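Local coordinates for protein group 3 allergen SMIPP-S Yv6023A04 (PDB 3H7O) that belongs to the trypsin-like peptidase S1 family but is an inactivated scabies mite paralogue, probably lacking the peptidase activity of its relatives, at residues Glu4-Asp7 and Ile8-Pro12; Lys202-Glu205 and Gly206-Glu209; Ser219-Gln222 and Asp223-Lys227. The protein carries 3 engineered substitutions. All blocks are in the same frame, centred on the assembly; numbering follows the deposited sequence.

How the contacts relate
The three contacts are local and follow one another along the chain, with none nested in or crossing another. Contact 1 comes first, where the chain leaves strand 4-5, an outer strand of the C-terminal sheet, paired with strand 143-150, and turns before strand 14-19 of the six-stranded barrel. Contact 2 closes a turn in the loop joining strands 192-197 and 209-213 of that same C-terminal sheet. Contact 3 is in the C-terminal helix 218-225, which packs back on the six-stranded barrel. Contacts 2 and 3 lie on opposite sides of the chain's centre, their own centres about 32 Å apart; contact 1 is about 26 Å from contact 2, centre to centre.

Contact 1: residues Glu4-Asp7 and Ile8-Pro12; sequences EKTD and IKQVP
The carboxylate of Asp7 reaches forward along the chain and presents OD2 to the backbone N of Lys9. That N-H approaches on the anti side, 20° out of the carboxylate plane, and the bond from Lys9 N to Asp7 OD2 is nearly straight at 3.0 Å. CB of Lys9 lies against the same oxygen, 3.4 Å from OD2 of Asp7. A chi1 of -164° sets CG of Asp7 opposite the backbone N and beside the carbonyl carbon, which brings OD2 to the Lys9 N-H and closes an Asx turn. The Asp7 carbonyl closes a second ring: Gln10 N bonds to Asp7 O at 3.0 Å, across the helical backbone of Ile8 and Lys9, as in a type I beta turn. On the other flank the side chains of Thr6 and Gln10 cross at about a right angle, with CG2 of Thr6 3.8 Å from CB of Gln10. The Thr6 hydroxyl OG1 is held separately, donating to Glu4 O and also bonded to Ser144 OG, while Ile8 N is bonded to Thr60. Lys9 NZ, 6.6 Å from OD2 of Asp7, may add a mild, solvent-screened attraction; Asp7 fixes the bend by accepting two backbone N-H groups, Lys9 N and Gln10 N.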
ATOM      1  N   GLU A   4       0.286  14.385   6.986  1.00 36.95           N
ATOM      2  CA  GLU A   4       0.220  14.816   8.381  1.00 35.44           C
ATOM      3  C   GLU A   4       0.012  13.624   9.315  1.00 33.97           C
ATOM      4  O   GLU A   4      -0.578  12.620   8.914  1.00 31.40           O
ATOM      5  CB  GLU A   4      -0.911  15.829   8.567  1.00 35.69           C
ATOM      6  CG  GLU A   4      -0.713  17.139   7.812  1.00 37.10           C
ATOM      7  N   LYS A   5       0.502  13.748  10.551  1.00 33.35           N
ATOM      8  CA  LYS A   5       0.309  12.732  11.597  1.00 33.25           C
ATOM      9  C   LYS A   5      -1.161  12.345  11.720  1.00 32.00           C
ATOM     10  O   LYS A   5      -2.045  13.206  11.721  1.00 31.31           O
ATOM     11  CB  LYS A   5       0.807  13.235  12.957  1.00 33.98           C
ATOM     12  CG  LYS A   5       2.303  13.490  13.048  1.00 38.77           C
ATOM     13  CD  LYS A   5       2.697  13.895  14.462  1.00 41.12           C
ATOM     14  CE  LYS A   5       4.127  14.410  14.514  1.00 46.80           C
ATOM     15  NZ  LYS A   5       4.623  14.565  15.913  1.00 49.39           N
ATOM     16  N   THR A   6      -1.407  11.047  11.823  1.00 30.51           N
ATOM     17  CA  THR A   6      -2.757  10.504  11.795  1.00 29.83           C
ATOM     18  C   THR A   6      -2.844   9.321  12.755  1.00 29.43           C
ATOM     19  O   THR A   6      -1.935   8.491  12.806  1.00 28.96           O
ATOM     20  CB  THR A   6      -3.124  10.056  10.354  1.00 30.36           C
ATOM     21  OG1 THR A   6      -2.991  11.171   9.461  1.00 29.71           O
ATOM     22  CG2 THR A   6      -4.544   9.512  10.274  1.00 29.42           C
ATOM     23  N   ASP A   7      -3.930   9.254  13.520  1.00 28.63           N
ATOM     24  CA  ASP A   7      -4.165   8.113  14.401  1.00 29.02           C
ATOM     25  C   ASP A   7      -4.631   6.899  13.600  1.00 28.35           C
ATOM     26  O   ASP A   7      -5.383   7.037  12.629  1.00 27.57           O
ATOM     27  CB  ASP A   7      -5.176   8.456  15.494  1.00 29.13           C
ATOM     28  CG  ASP A   7      -5.156   7.455  16.635  1.00 32.46           C
ATOM     29  OD1 ASP A   7      -4.445   7.707  17.633  1.00 36.41           O
ATOM     30  OD2 ASP A   7      -5.833   6.411  16.531  1.00 32.11           O
ATOM     31  N   ILE A   8      -4.185   5.715  14.013  1.00 26.27           N
ATOM     32  CA  ILE A   8      -4.546   4.472  13.325  1.00 26.74           C
ATOM     33  C   ILE A   8      -6.060   4.253  13.231  1.00 27.57           C
ATOM     34  O   ILE A   8      -6.550   3.673  12.263  1.00 27.65           O
ATOM     35  CB  ILE A   8      -3.798   3.223  13.914  1.00 26.57           C
ATOM     36  CG1 ILE A   8      -4.023   1.979  13.042  1.00 25.57           C
ATOM     37  CG2 ILE A   8      -4.196   2.960  15.369  1.00 25.76           C
ATOM     38  CD1 ILE A   8      -3.465   2.095  11.620  1.00 25.52           C
ATOM     39  N   LYS A   9      -6.797   4.762  14.215  1.00 27.42           N
ATOM     40  CA  LYS A   9      -8.252   4.618  14.241  1.00 28.78           C
ATOM     41  C   LYS A   9      -8.971   5.355  13.099  1.00 28.57           C
ATOM     42  O   LYS A   9     -10.135   5.066  12.809  1.00 28.58           O
ATOM     43  CB  LYS A   9      -8.812   5.017  15.611  1.00 29.11           C
ATOM     44  CG  LYS A   9      -8.554   3.952  16.680  1.00 32.23           C
ATOM     45  CD  LYS A   9      -9.322   4.195  17.972  1.00 38.35           C
ATOM     46  CE  LYS A   9     -10.845   4.058  17.804  1.00 41.94           C
ATOM     47  NZ  LYS A   9     -11.298   2.763  17.235  1.00 40.77           N
ATOM     48  N   GLN A  10      -8.269   6.288  12.453  1.00 27.68           N
ATOM     49  CA  GLN A  10      -8.782   6.982  11.266  1.00 27.57           C
ATOM     50  C   GLN A  10      -8.661   6.125  10.010  1.00 26.27           C
ATOM     51  O   GLN A  10      -9.501   6.203   9.111  1.00 26.07           O
ATOM     52  CB  GLN A  10      -8.045   8.307  11.050  1.00 27.92           C
ATOM     53  CG  GLN A  10      -8.293   9.351  12.125  1.00 31.86           C
ATOM     54  CD  GLN A  10      -9.728   9.836  12.154  1.00 37.67           C
ATOM     55  OE1 GLN A  10     -10.473   9.543  13.090  1.00 42.22           O
ATOM     56  NE2 GLN A  10     -10.128  10.574  11.122  1.00 39.02           N
ATOM     57  N   VAL A  11      -7.602   5.318   9.953  1.00 25.73           N
ATOM     58  CA  VAL A  11      -7.314   4.466   8.801  1.00 25.88           C
ATOM     59  C   VAL A  11      -6.957   3.041   9.266  1.00 25.48           C
ATOM     60  O   VAL A  11      -5.856   2.555   8.999  1.00 25.76           O
ATOM     61  CB  VAL A  11      -6.190   5.082   7.905  1.00 26.75           C
ATOM     62  CG1 VAL A  11      -6.722   6.290   7.138  1.00 27.97           C
ATOM     63  CG2 VAL A  11      -4.974   5.491   8.741  1.00 25.26           C
ATOM     64  N   PRO A  12      -7.901   2.362   9.957  1.00 25.41           N
ATOM     65  CA  PRO A  12      -7.614   1.115  10.680  1.00 25.51           C
ATOM     66  C   PRO A  12      -7.263  -0.099   9.813  1.00 26.05           C
ATOM     67  O   PRO A  12      -6.880  -1.143  10.347  1.00 26.47           O
ATOM     68  CB  PRO A  12      -8.911   0.860  11.459  1.00 25.07           C
ATOM     69  CG  PRO A  12      -9.962   1.522  10.660  1.00 24.06           C
ATOM     70  CD  PRO A  12      -9.322   2.746  10.088  1.00 24.11           C
TER

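Contact 2: residues Lys202-Glu205 and Gly206-Glu209; sequences KRPE and GAPE. With GOL (glycerol), chain E; SO4 (sulfate ion), chain D.
Arg203 and Glu209 meet end-on across a type II beta turn, Pro204 to Ala207, in the loop that leads into strand 209-213 of the trypsin-like fold. The grip is two-pronged: NH1 of Arg203 bonds OE1 of Glu209 at 2.7 Å, and NH2 of Arg203 bonds OE2 of Glu209, also at 2.7 Å. The guanidinium and carboxylate planes are 61° apart, and each nitrogen comes to its oxygen from above the carboxylate plane, giving a bent salt bridge rather than a coplanar one. Around the guanidinium, Ala207 O lies over one face, while glycerol O1 sits at the edge near its plane and takes a bond from NH2 of Arg203 at 2.8 Å. Extended from CG to NE, the arginine spans the turn; Glu209 answers with a chain bent at chi2 (-63°), which swings its carboxylate back. Glu209 OE2 is also bonded to Leu178 N, so this buried carboxylate has its charge balanced by Arg203 and receives a further hydrogen bond from the Leu178 amide.

Behind the pair, the turn sets the spacing. Ala207 N bonds Pro204 O at 3.2 Å, and the Ala207 methyl CB packs 3.8 Å from CD of Pro204. Gly206 takes the third turn position with positive phi (84°), as a type II turn requires, and its carbonyl is bonded to Gln172. In active relatives of this fold the equivalent loop probably lines the substrate specificity pocket, and the salt bridge is consistent with an altered pocket here. A sulfate, probably from the crystallisation liquor and also bonded to Ser177 OG, is bound at the turn: its O4 receives a nearly straight bond of 2.7 Å from Gly206 N.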
ATOM      1  N   LYS A 202      13.004   6.017 -10.147  1.00 31.38           N
ATOM      2  CA  LYS A 202      13.601   6.809 -11.224  1.00 31.81           C
ATOM      3  C   LYS A 202      12.657   7.866 -11.807  1.00 30.91           C
ATOM      4  O   LYS A 202      12.973   8.491 -12.821  1.00 30.32           O
ATOM      5  CB  LYS A 202      14.142   5.889 -12.324  1.00 32.48           C
ATOM      6  CG  LYS A 202      15.361   5.090 -11.890  1.00 36.75           C
ATOM      7  CD  LYS A 202      15.753   4.038 -12.916  1.00 40.01           C
ATOM      8  CE  LYS A 202      16.897   3.168 -12.396  1.00 42.50           C
ATOM      9  NZ  LYS A 202      16.526   2.404 -11.162  1.00 41.46           N
ATOM     10  N   ARG A 203      11.517   8.076 -11.152  1.00 30.18           N
ATOM     11  CA  ARG A 203      10.511   9.033 -11.617  1.00 29.90           C
ATOM     12  C   ARG A 203      11.060  10.461 -11.712  1.00 29.03           C
ATOM     13  O   ARG A 203      11.996  10.816 -10.986  1.00 29.04           O
ATOM     14  CB  ARG A 203       9.275   8.992 -10.717  1.00 30.06           C
ATOM     15  CG  ARG A 203       9.423   9.725  -9.396  1.00 33.05           C
ATOM     16  CD  ARG A 203       8.252   9.416  -8.501  1.00 36.86           C
ATOM     17  NE  ARG A 203       7.978  10.493  -7.555  1.00 36.49           N
ATOM     18  CZ  ARG A 203       7.159  10.382  -6.514  1.00 37.55           C
ATOM     19  NH1 ARG A 203       6.538   9.234  -6.267  1.00 34.71           N
ATOM     20  NH2 ARG A 203       6.970  11.420  -5.714  1.00 37.57           N
ATOM     21  N   PRO A 204      10.488  11.281 -12.613  1.00 28.45           N
ATOM     22  CA  PRO A 204      11.008  12.632 -12.769  1.00 28.42           C
ATOM     23  C   PRO A 204      10.604  13.524 -11.605  1.00 27.64           C
ATOM     24  O   PRO A 204       9.638  13.233 -10.904  1.00 28.28           O
ATOM     25  CB  PRO A 204      10.339  13.130 -14.059  1.00 27.88           C
ATOM     26  CG  PRO A 204       9.703  11.937 -14.675  1.00 29.32           C
ATOM     27  CD  PRO A 204       9.385  11.019 -13.550  1.00 28.76           C
ATOM     28  N   GLU A 205      11.357  14.597 -11.408  1.00 27.17           N
ATOM     29  CA  GLU A 205      11.013  15.613 -10.435  1.00 26.79           C
ATOM     30  C   GLU A 205       9.605  16.147 -10.704  1.00 26.25           C
ATOM     31  O   GLU A 205       9.247  16.429 -11.850  1.00 25.71           O
ATOM     32  CB  GLU A 205      12.022  16.751 -10.524  1.00 27.22           C
ATOM     33  CG  GLU A 205      12.025  17.678  -9.336  1.00 28.86           C
ATOM     34  CD  GLU A 205      12.851  18.912  -9.598  1.00 29.15           C
ATOM     35  OE1 GLU A 205      12.439  19.736 -10.446  1.00 29.61           O
ATOM     36  OE2 GLU A 205      13.913  19.052  -8.963  1.00 27.63           O
ATOM     37  N   GLY A 206       8.808  16.264  -9.646  1.00 26.41           N
ATOM     38  CA  GLY A 206       7.472  16.847  -9.743  1.00 26.51           C
ATOM     39  C   GLY A 206       6.379  15.890 -10.188  1.00 25.84           C
ATOM     40  O   GLY A 206       5.207  16.267 -10.229  1.00 26.07           O
ATOM     41  N   ALA A 207       6.756  14.654 -10.510  1.00 26.11           N
ATOM     42  CA  ALA A 207       5.810  13.647 -11.003  1.00 25.85           C
ATOM     43  C   ALA A 207       4.677  13.368 -10.014  1.00 26.41           C
ATOM     44  O   ALA A 207       4.890  13.396  -8.799  1.00 25.65           O
ATOM     45  CB  ALA A 207       6.537  12.347 -11.338  1.00 25.78           C
ATOM     46  N   PRO A 208       3.470  13.076 -10.535  1.00 25.98           N
ATOM     47  CA  PRO A 208       2.382  12.669  -9.648  1.00 25.87           C
ATOM     48  C   PRO A 208       2.673  11.302  -9.039  1.00 25.28           C
ATOM     49  O   PRO A 208       3.536  10.574  -9.533  1.00 24.00           O
ATOM     50  CB  PRO A 208       1.171  12.559 -10.586  1.00 25.64           C
ATOM     51  CG  PRO A 208       1.581  13.217 -11.871  1.00 26.70           C
ATOM     52  CD  PRO A 208       3.059  13.063 -11.952  1.00 26.41           C
ATOM     53  N   GLU A 209       1.966  10.972  -7.965  1.00 24.81           N
ATOM     54  CA  GLU A 209       2.038   9.639  -7.385  1.00 25.03           C
ATOM     55  C   GLU A 209       1.226   8.670  -8.241  1.00 25.56           C
ATOM     56  O   GLU A 209       0.217   9.056  -8.836  1.00 24.90           O
ATOM     57  CB  GLU A 209       1.532   9.646  -5.937  1.00 25.33           C
ATOM     58  CG  GLU A 209       2.274  10.614  -5.000  1.00 24.62           C
ATOM     59  CD  GLU A 209       3.762  10.291  -4.824  1.00 27.53           C
ATOM     60  OE1 GLU A 209       4.164   9.120  -5.004  1.00 25.75           O
ATOM     61  OE2 GLU A 209       4.532  11.215  -4.482  1.00 27.02           O
TER
HETATM   62  C1  GOL E 231       6.374  15.309  -6.606  1.00 44.18           C
HETATM   63  O1  GOL E 231       6.957  14.024  -6.641  1.00 42.53           O
HETATM   64  C2  GOL E 231       5.231  15.369  -5.599  1.00 41.72           C
HETATM   65  O2  GOL E 231       4.249  14.393  -5.901  1.00 46.44           O
HETATM   66  C3  GOL E 231       4.662  16.786  -5.626  1.00 43.95           C
HETATM   67  O3  GOL E 231       3.344  16.842  -5.128  1.00 40.52           O
HETATM   68  S   SO4 D 230      10.079  15.646  -6.095  1.00 63.62           S
HETATM   69  O1  SO4 D 230       9.279  16.854  -5.916  1.00 64.19           O
HETATM   70  O2  SO4 D 230       9.774  14.695  -5.030  1.00 63.53           O
HETATM   71  O3  SO4 D 230      11.499  15.985  -6.059  1.00 64.35           O
HETATM   72  O4  SO4 D 230       9.756  15.057  -7.386  1.00 63.85           O

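Contact 3: residues Ser219-Gln222 and Asp223-Lys227; sequences SWIQ and DIIKK
Successive turns of the C-terminal helix of this trypsin-like fold are joined by four i-to-i+4 backbone bonds, from Asp223, Ile224, Ile225 and Lys226 N to Ser219, Trp220, Ile221 and Gln222 O, that of Ile225 N to Ile221 O being the shortest at 2.8 Å. One helix turn on, Ile224 sets CG1 over one face of the Trp220 indole: CG1 of Ile224 stands 4.2 Å from the centroid of the five-membered ring of Trp220, 22° off its normal, a CH-pi contact offset toward the rim. CG1 of Ile224 is also 3.9 Å from NE1 of Trp220. Trp220 reaches this position because CG stands anti to the backbone N (chi1 166°), carrying the ring beside the next turn. Both residues also rest on Ile92 of strand 91-95, and Ile224 further touches Phe37 and Tyr77, so the apolar side of the helix packs against the six-stranded barrel. Ile221 extends that side onto Leu39 and Leu33, while Ile225 touches Leu111. Near the C-terminal end of this segment, the aliphatic chain of Lys226 folds over the carbonyl of Gln222, with CG of Lys226 3.4 Å from Gln222 O. Ile221 and Ile225 meet methyl to methyl, CG2 of Ile221 lying 3.8 Å from CD1 of Ile225.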
ATOM      1  N   SER A 219     -11.622  -8.865  -8.884  1.00 31.77           N
ATOM      2  CA  SER A 219     -12.062 -10.223  -9.207  1.00 33.07           C
ATOM      3  C   SER A 219     -11.039 -11.255  -8.719  1.00 32.98           C
ATOM      4  O   SER A 219     -11.400 -12.263  -8.103  1.00 32.42           O
ATOM      5  CB  SER A 219     -12.295 -10.366 -10.712  1.00 32.59           C
ATOM      6  OG  SER A 219     -12.738 -11.669 -11.031  1.00 37.58           O
ATOM      7  N   TRP A 220      -9.765 -10.981  -8.992  1.00 32.89           N
ATOM      8  CA  TRP A 220      -8.657 -11.823  -8.555  1.00 33.47           C
ATOM      9  C   TRP A 220      -8.522 -11.819  -7.028  1.00 33.35           C
ATOM     10  O   TRP A 220      -8.315 -12.871  -6.420  1.00 33.29           O
ATOM     11  CB  TRP A 220      -7.355 -11.369  -9.233  1.00 33.65           C
ATOM     12  CG  TRP A 220      -6.095 -11.935  -8.634  1.00 36.45           C
ATOM     13  CD1 TRP A 220      -5.667 -13.233  -8.691  1.00 38.78           C
ATOM     14  CD2 TRP A 220      -5.098 -11.215  -7.893  1.00 37.24           C
ATOM     15  NE1 TRP A 220      -4.467 -13.366  -8.028  1.00 40.53           N
ATOM     16  CE2 TRP A 220      -4.095 -12.144  -7.531  1.00 36.90           C
ATOM     17  CE3 TRP A 220      -4.954  -9.876  -7.504  1.00 37.09           C
ATOM     18  CZ2 TRP A 220      -2.963 -11.776  -6.795  1.00 37.55           C
ATOM     19  CZ3 TRP A 220      -3.826  -9.509  -6.770  1.00 38.75           C
ATOM     20  CH2 TRP A 220      -2.846 -10.460  -6.425  1.00 37.85           C
ATOM     21  N   ILE A 221      -8.652 -10.639  -6.421  1.00 32.77           N
ATOM     22  CA  ILE A 221      -8.608 -10.488  -4.958  1.00 33.21           C
ATOM     23  C   ILE A 221      -9.719 -11.300  -4.280  1.00 34.17           C
ATOM     24  O   ILE A 221      -9.463 -12.024  -3.313  1.00 34.96           O
ATOM     25  CB  ILE A 221      -8.672  -8.993  -4.531  1.00 32.82           C
ATOM     26  CG1 ILE A 221      -7.397  -8.258  -4.958  1.00 32.12           C
ATOM     27  CG2 ILE A 221      -8.872  -8.855  -3.017  1.00 32.21           C
ATOM     28  CD1 ILE A 221      -7.523  -6.744  -4.968  1.00 31.21           C
ATOM     29  N   GLN A 222     -10.941 -11.187  -4.798  1.00 34.89           N
ATOM     30  CA  GLN A 222     -12.087 -11.941  -4.276  1.00 35.81           C
ATOM     31  C   GLN A 222     -11.866 -13.452  -4.341  1.00 35.60           C
ATOM     32  O   GLN A 222     -12.242 -14.171  -3.415  1.00 35.29           O
ATOM     33  CB  GLN A 222     -13.378 -11.569  -5.012  1.00 36.18           C
ATOM     34  CG  GLN A 222     -13.990 -10.241  -4.588  1.00 39.32           C
ATOM     35  CD  GLN A 222     -15.117  -9.782  -5.506  1.00 45.18           C
ATOM     36  OE1 GLN A 222     -15.371 -10.378  -6.558  1.00 45.76           O
ATOM     37  NE2 GLN A 222     -15.797  -8.712  -5.112  1.00 46.67           N
ATOM     38  N   ASP A 223     -11.249 -13.917  -5.426  1.00 35.99           N
ATOM     39  CA  ASP A 223     -10.887 -15.332  -5.585  1.00 36.70           C
ATOM     40  C   ASP A 223      -9.914 -15.820  -4.513  1.00 36.56           C
ATOM     41  O   ASP A 223     -10.030 -16.945  -4.027  1.00 37.18           O
ATOM     42  CB  ASP A 223     -10.301 -15.591  -6.977  1.00 37.06           C
ATOM     43  CG  ASP A 223     -11.357 -15.609  -8.068  1.00 39.23           C
ATOM     44  OD1 ASP A 223     -12.557 -15.763  -7.750  1.00 40.15           O
ATOM     45  OD2 ASP A 223     -10.983 -15.471  -9.253  1.00 41.17           O
ATOM     46  N   ILE A 224      -8.952 -14.976  -4.154  1.00 36.84           N
ATOM     47  CA  ILE A 224      -7.985 -15.312  -3.109  1.00 37.05           C
ATOM     48  C   ILE A 224      -8.619 -15.230  -1.715  1.00 37.48           C
ATOM     49  O   ILE A 224      -8.428 -16.128  -0.897  1.00 37.51           O
ATOM     50  CB  ILE A 224      -6.709 -14.426  -3.190  1.00 36.71           C
ATOM     51  CG1 ILE A 224      -6.087 -14.460  -4.600  1.00 35.66           C
ATOM     52  CG2 ILE A 224      -5.687 -14.815  -2.116  1.00 36.62           C
ATOM     53  CD1 ILE A 224      -5.696 -15.838  -5.122  1.00 31.72           C
ATOM     54  N   ILE A 225      -9.378 -14.162  -1.459  1.00 38.42           N
ATOM     55  CA  ILE A 225     -10.045 -13.949  -0.163  1.00 39.18           C
ATOM     56  C   ILE A 225     -10.941 -15.125   0.235  1.00 39.47           C
ATOM     57  O   ILE A 225     -10.980 -15.510   1.406  1.00 39.21           O
ATOM     58  CB  ILE A 225     -10.866 -12.622  -0.136  1.00 39.56           C
ATOM     59  CG1 ILE A 225      -9.942 -11.423   0.072  1.00 38.88           C
ATOM     60  CG2 ILE A 225     -11.946 -12.648   0.961  1.00 40.68           C
ATOM     61  CD1 ILE A 225     -10.665 -10.084   0.067  1.00 38.95           C
ATOM     62  N   LYS A 226     -11.640 -15.694  -0.743  1.00 40.09           N
ATOM     63  CA  LYS A 226     -12.581 -16.792  -0.493  1.00 40.96           C
ATOM     64  C   LYS A 226     -11.908 -18.130  -0.144  1.00 41.40           C
ATOM     65  O   LYS A 226     -12.590 -19.088   0.227  1.00 41.62           O
ATOM     66  CB  LYS A 226     -13.549 -16.955  -1.676  1.00 41.30           C
ATOM     67  CG  LYS A 226     -12.910 -17.485  -2.957  1.00 41.93           C
ATOM     68  CD  LYS A 226     -13.805 -17.285  -4.177  1.00 43.14           C
ATOM     69  CE  LYS A 226     -14.887 -18.341  -4.279  1.00 43.48           C
ATOM     70  NZ  LYS A 226     -15.698 -18.167  -5.520  1.00 44.08           N
ATOM     71  N   LYS A 227     -10.580 -18.185  -0.255  1.00 42.10           N
ATOM     72  CA  LYS A 227      -9.806 -19.385   0.100  1.00 42.03           C
ATOM     73  C   LYS A 227      -9.935 -19.755   1.579  1.00 42.05           C
ATOM     74  O   LYS A 227      -9.923 -20.936   1.928  1.00 41.83           O
ATOM     75  CB  LYS A 227      -8.328 -19.220  -0.265  1.00 42.03           C
ATOM     76  CG  LYS A 227      -8.033 -19.256  -1.757  1.00 43.15           C
ATOM     77  CD  LYS A 227      -6.531 -19.261  -2.017  1.00 42.85           C
ATOM     78  CE  LYS A 227      -6.213 -19.143  -3.501  1.00 43.98           C
ATOM     79  NZ  LYS A 227      -6.752 -20.274  -4.309  1.00 42.86           N
TER